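Local coordinates for chloramphenicol acetyltransferase (PDB 6PXA) that probably acetylates chloramphenicol at its 3-hydroxyl with acetyl-CoA, as a left-handed beta-helix acyltransferase of the hexapeptide-repeat family, at the interface of chains A and B. Coordinates in Å, arbitrary orientation; residue numbers count along the deposited sequence, not the author numbering. Chains: chain A/B, Chloramphenicol acetyltransferase.

Contacts 1 and 2 are two patches of the same interface between neighbouring copies of a trimer. Their C-alpha centres lie about 24 Å apart, and they share no residue. Contact 1 uses chain A residues around strand 47-48 and chain B residues from the N-terminal part of the sequence. Contact 2 uses the loop 94-100 of chain A against chain B residues of the hexapeptide-repeat region and just after strand 169-173. Contact 1 is mainly aromatic, contact 2 mainly polar. Trimers are the usual form of this family, so the pair probably holds adjacent subunits in register at two separate points.

Contact 1: the interface of chains A and B. Residues chain A 44, 47-50, 53, 55; chain B 10, 37.
Short strand 47-48 and the loop after it, in a hexapeptide-repeat acyltransferase, receive two aromatic side chains of the neighbouring subunit, B:Trp10 and B:Tyr37. B:Tyr37 lies in the 3-10 helix 36-38. A:Arg48 lies along one face of its ring, with CD 3.7 Å from the ring centroid, and A:Tyr49 meets the ring's CD2/CE2 edge. The arginine chain is extended from CG to NE and runs past the tyrosine in the opposite direction. The guanidinium, nearly parallel to the ring (12° between planes), is shifted off it, over CB of B:Tyr37. The CD2/CE2 edge points at the face of A:Tyr49, with CE2 over the centre of that ring and the planes 63° apart. The phenol OH of B:Tyr37 accepts a nearly straight hydrogen bond from the backbone N of A:Tyr49, 2.9 Å. The same OH is 2.8 Å from water 1, which lies in the ring plane.

B:Trp10 is laid against the backbone of A:Tyr49. The CA of A:Tyr49 stands over the six-membered ring, 3.4 Å from its centroid. The CD1 edge of the A:Tyr49 ring points at the same indole face, edge to face with the five-membered ring. The indole NE1 of B:Trp10 donates to OD2 of A:Asp53 at 2.7 Å. The carboxylate receives it on the syn lone pair of OD2, close to the indole plane. A:Asp53 has CG between its backbone N and carbonyl carbon (chi1 68°), which turns the carboxylate towards the indole. Water 1 also meets this OD2, at 2.8 Å, and so joins the aspartate to the phenol. CG of A:Pro55 approaches NE1 (3.7 Å) and CD1 of B:Trp10 obliquely, from the side of the indole opposite CA of A:Tyr49.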
# COMPACT_ATOMS: atom_id res chain seq x y z
N GLU A 44 13.46 -8.17 8.95
CA GLU A 44 12.34 -9.10 8.80
C GLU A 44 11.24 -8.56 7.91
O GLU A 44 10.57 -9.33 7.20
CB GLU A 44 11.74 -9.45 10.16
CG GLU A 44 12.65 -10.26 11.03
CD GLU A 44 12.03 -10.49 12.39
OE1 GLU A 44 11.32 -9.59 12.90
OE2 GLU A 44 12.25 -11.59 12.93
N VAL A 47 13.19 -5.55 4.26
CA VAL A 47 14.08 -6.09 3.23
C VAL A 47 13.55 -7.47 2.89
O VAL A 47 13.58 -8.38 3.73
CB VAL A 47 15.54 -6.14 3.69
CG1 VAL A 47 16.45 -6.58 2.50
CG2 VAL A 47 15.95 -4.80 4.23
N ARG A 48 13.07 -7.62 1.67
CA ARG A 48 12.28 -8.78 1.32
C ARG A 48 12.98 -9.55 0.21
O ARG A 48 13.58 -8.95 -0.69
CB ARG A 48 10.89 -8.37 0.90
CG ARG A 48 10.18 -7.64 2.00
CD ARG A 48 8.70 -7.69 1.79
NE ARG A 48 8.01 -6.93 2.82
CZ ARG A 48 6.77 -6.49 2.70
NH1 ARG A 48 6.07 -6.75 1.60
NH2 ARG A 48 6.21 -5.80 3.69
N TYR A 49 12.91 -10.89 0.31
CA TYR A 49 13.45 -11.83 -0.69
C TYR A 49 14.98 -11.75 -0.84
O TYR A 49 15.52 -12.09 -1.90
CB TYR A 49 12.77 -11.64 -2.05
CG TYR A 49 11.26 -11.53 -1.93
CD1 TYR A 49 10.47 -12.66 -1.82
CD2 TYR A 49 10.62 -10.29 -1.90
CE1 TYR A 49 9.10 -12.58 -1.71
CE2 TYR A 49 9.25 -10.19 -1.77
CZ TYR A 49 8.50 -11.34 -1.68
OH TYR A 49 7.13 -11.25 -1.55
N LEU A 50 15.70 -11.34 0.21
CA LEU A 50 17.17 -11.31 0.18
C LEU A 50 17.71 -12.59 0.80
O LEU A 50 17.58 -12.81 2.01
CB LEU A 50 17.70 -10.08 0.91
CG LEU A 50 19.21 -9.91 0.80
CD1 LEU A 50 19.66 -9.73 -0.64
CD2 LEU A 50 19.60 -8.70 1.63
N ASP A 53 18.79 -13.95 4.81
CA ASP A 53 17.96 -13.43 5.89
C ASP A 53 17.58 -14.56 6.85
O ASP A 53 18.09 -15.68 6.76
CB ASP A 53 16.73 -12.73 5.32
CG ASP A 53 15.71 -13.69 4.63
OD1 ASP A 53 15.95 -14.91 4.50
OD2 ASP A 53 14.63 -13.20 4.22
N PRO A 55 14.70 -16.57 7.38
CA PRO A 55 14.16 -17.86 6.93
C PRO A 55 15.01 -18.58 5.89
O PRO A 55 14.70 -19.74 5.58
CB PRO A 55 12.78 -17.48 6.35
CG PRO A 55 12.96 -16.11 5.87
CD PRO A 55 13.86 -15.45 6.89
N TRP B 10 9.86 -17.43 2.47
CA TRP B 10 9.37 -16.95 1.18
C TRP B 10 9.79 -17.82 0.02
O TRP B 10 9.45 -17.51 -1.12
CB TRP B 10 9.82 -15.50 0.94
CG TRP B 10 11.23 -15.19 1.31
CD1 TRP B 10 11.69 -14.76 2.54
CD2 TRP B 10 12.39 -15.23 0.45
NE1 TRP B 10 13.06 -14.54 2.49
CE2 TRP B 10 13.51 -14.82 1.23
CE3 TRP B 10 12.58 -15.57 -0.89
CZ2 TRP B 10 14.82 -14.76 0.70
CZ3 TRP B 10 13.87 -15.50 -1.42
CH2 TRP B 10 14.98 -15.10 -0.61
N TYR B 37 5.37 -12.96 3.36
CA TYR B 37 5.54 -11.67 4.02
C TYR B 37 4.24 -11.10 4.58
O TYR B 37 4.29 -10.11 5.31
CB TYR B 37 6.22 -10.68 3.06
CG TYR B 37 7.73 -10.92 3.01
CD1 TYR B 37 8.56 -10.49 4.05
CD2 TYR B 37 8.31 -11.61 1.94
CE1 TYR B 37 9.96 -10.73 4.00
CE2 TYR B 37 9.66 -11.88 1.90
CZ TYR B 37 10.48 -11.42 2.92
OH TYR B 37 11.81 -11.69 2.85
O HOH W 1 13.06 -11.22 5.35

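Contact 2: the interface of chains A and B. Residues chain A 94-95, 97-100; chain B 127, 147, 174.
OD1 of B:Asp127, a carboxylate oxygen, accepts two hydrogen bonds from chain A. The hydroxyl OG of A:Ser99 donates at 2.6 Å and comes from above the carboxylate plane. The backbone N of A:Thr100 donates, at 3.2 Å, to the syn lone pair of OD1. With chi1 at 172°, A:Ser99 turns its hydroxyl away from its own backbone N and towards B:Asp127. Water 2 makes a further link, between OG1 of A:Thr100 and the backbone O of B:Asp127, 2.9 Å from the latter.

B:Arg174 reads the backbone of the chain A loop. Its chain bends at CG-CD (chi3 65°) and presents the guanidinium to several carbonyls. NE donates to the O of A:Ala95 at 3.0 Å, almost straight and in the guanidinium plane. NH2 donates to the O of A:Trp97 at 2.8 Å in a bent bond, with that oxygen tilted 22° out of the guanidinium plane. A second bent, weak bond runs from NH2 to the O of A:Ile98. Within chain B, NH1 makes a weak, long salt bridge to OD2 of B:Asp127, which may help steer both groups. CG2 of A:Thr100 covers one guanidinium face near its rim. Beside the polar groups, CB of A:Ala95 packs tightly on CD1 of B:Ile147, 3.5 Å apart. The patch holds the 94-100 loop against the next subunit and so probably stabilises the trimer.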
# COMPACT_ATOMS: atom_id res chain seq x y z
N ARG A 94 9.96 -14.45 -16.13
CA ARG A 94 10.54 -13.83 -17.32
C ARG A 94 9.42 -13.36 -18.24
O ARG A 94 8.84 -14.16 -18.97
CB ARG A 94 11.49 -14.80 -18.02
CG ARG A 94 12.84 -14.77 -17.35
CD ARG A 94 13.95 -15.38 -18.15
NE ARG A 94 14.29 -14.61 -19.35
CZ ARG A 94 15.48 -14.65 -19.91
NH1 ARG A 94 16.42 -15.41 -19.36
NH2 ARG A 94 15.75 -13.96 -21.02
N ALA A 95 9.11 -12.06 -18.21
CA ALA A 95 8.04 -11.54 -19.07
C ALA A 95 8.31 -11.80 -20.55
O ALA A 95 7.36 -11.78 -21.36
CB ALA A 95 7.87 -10.04 -18.83
N TRP A 97 9.74 -14.59 -21.81
CA TRP A 97 9.44 -15.97 -22.14
C TRP A 97 7.93 -16.15 -22.30
O TRP A 97 7.14 -15.30 -21.88
CB TRP A 97 9.99 -16.89 -21.05
CG TRP A 97 11.48 -17.08 -21.10
CD1 TRP A 97 12.35 -16.55 -22.00
CD2 TRP A 97 12.26 -17.88 -20.20
NE1 TRP A 97 13.64 -16.99 -21.73
CE2 TRP A 97 13.60 -17.80 -20.63
CE3 TRP A 97 11.95 -18.68 -19.10
CZ2 TRP A 97 14.62 -18.49 -19.99
CZ3 TRP A 97 12.96 -19.34 -18.45
CH2 TRP A 97 14.29 -19.24 -18.90
N ILE A 98 7.55 -17.26 -22.91
CA ILE A 98 6.14 -17.52 -23.22
C ILE A 98 5.29 -17.47 -21.96
O ILE A 98 4.26 -16.78 -21.93
CB ILE A 98 5.99 -18.87 -23.95
CG1 ILE A 98 6.53 -18.76 -25.37
CG2 ILE A 98 4.54 -19.26 -24.00
CD1 ILE A 98 6.47 -20.07 -26.14
N SER A 99 5.69 -18.18 -20.91
CA SER A 99 5.00 -18.11 -19.63
C SER A 99 5.85 -17.43 -18.57
O SER A 99 7.08 -17.54 -18.56
CB SER A 99 4.64 -19.51 -19.13
OG SER A 99 4.14 -19.40 -17.80
N THR A 100 5.17 -16.73 -17.64
CA THR A 100 5.82 -16.25 -16.43
C THR A 100 5.81 -17.28 -15.30
O THR A 100 6.33 -16.98 -14.21
CB THR A 100 5.17 -14.94 -15.94
OG1 THR A 100 3.75 -15.08 -15.83
CG2 THR A 100 5.53 -13.76 -16.87
N ASP B 127 -2.06 -17.98 -16.79
CA ASP B 127 -0.69 -17.52 -16.94
C ASP B 127 -0.56 -16.04 -16.56
O ASP B 127 0.07 -15.25 -17.27
CB ASP B 127 -0.18 -17.78 -18.37
CG ASP B 127 1.30 -17.42 -18.52
OD1 ASP B 127 2.09 -17.76 -17.61
OD2 ASP B 127 1.67 -16.77 -19.52
N ILE B 147 0.57 -9.20 -16.75
CA ILE B 147 1.43 -9.00 -15.60
C ILE B 147 0.92 -7.77 -14.87
O ILE B 147 0.74 -6.72 -15.49
CB ILE B 147 2.92 -8.81 -15.98
CG1 ILE B 147 3.46 -10.09 -16.62
CG2 ILE B 147 3.75 -8.47 -14.77
CD1 ILE B 147 4.77 -9.89 -17.31
N ARG B 174 3.54 -7.79 -23.70
CA ARG B 174 4.72 -8.66 -23.65
C ARG B 174 5.19 -9.04 -25.05
O ARG B 174 6.39 -9.21 -25.28
CB ARG B 174 4.43 -9.91 -22.83
CG ARG B 174 4.26 -9.68 -21.32
CD ARG B 174 3.63 -10.89 -20.64
NE ARG B 174 4.48 -12.07 -20.68
CZ ARG B 174 4.06 -13.32 -20.50
NH1 ARG B 174 2.78 -13.60 -20.28
NH2 ARG B 174 4.92 -14.32 -20.56
O HOH W 2 2.24 -13.36 -16.87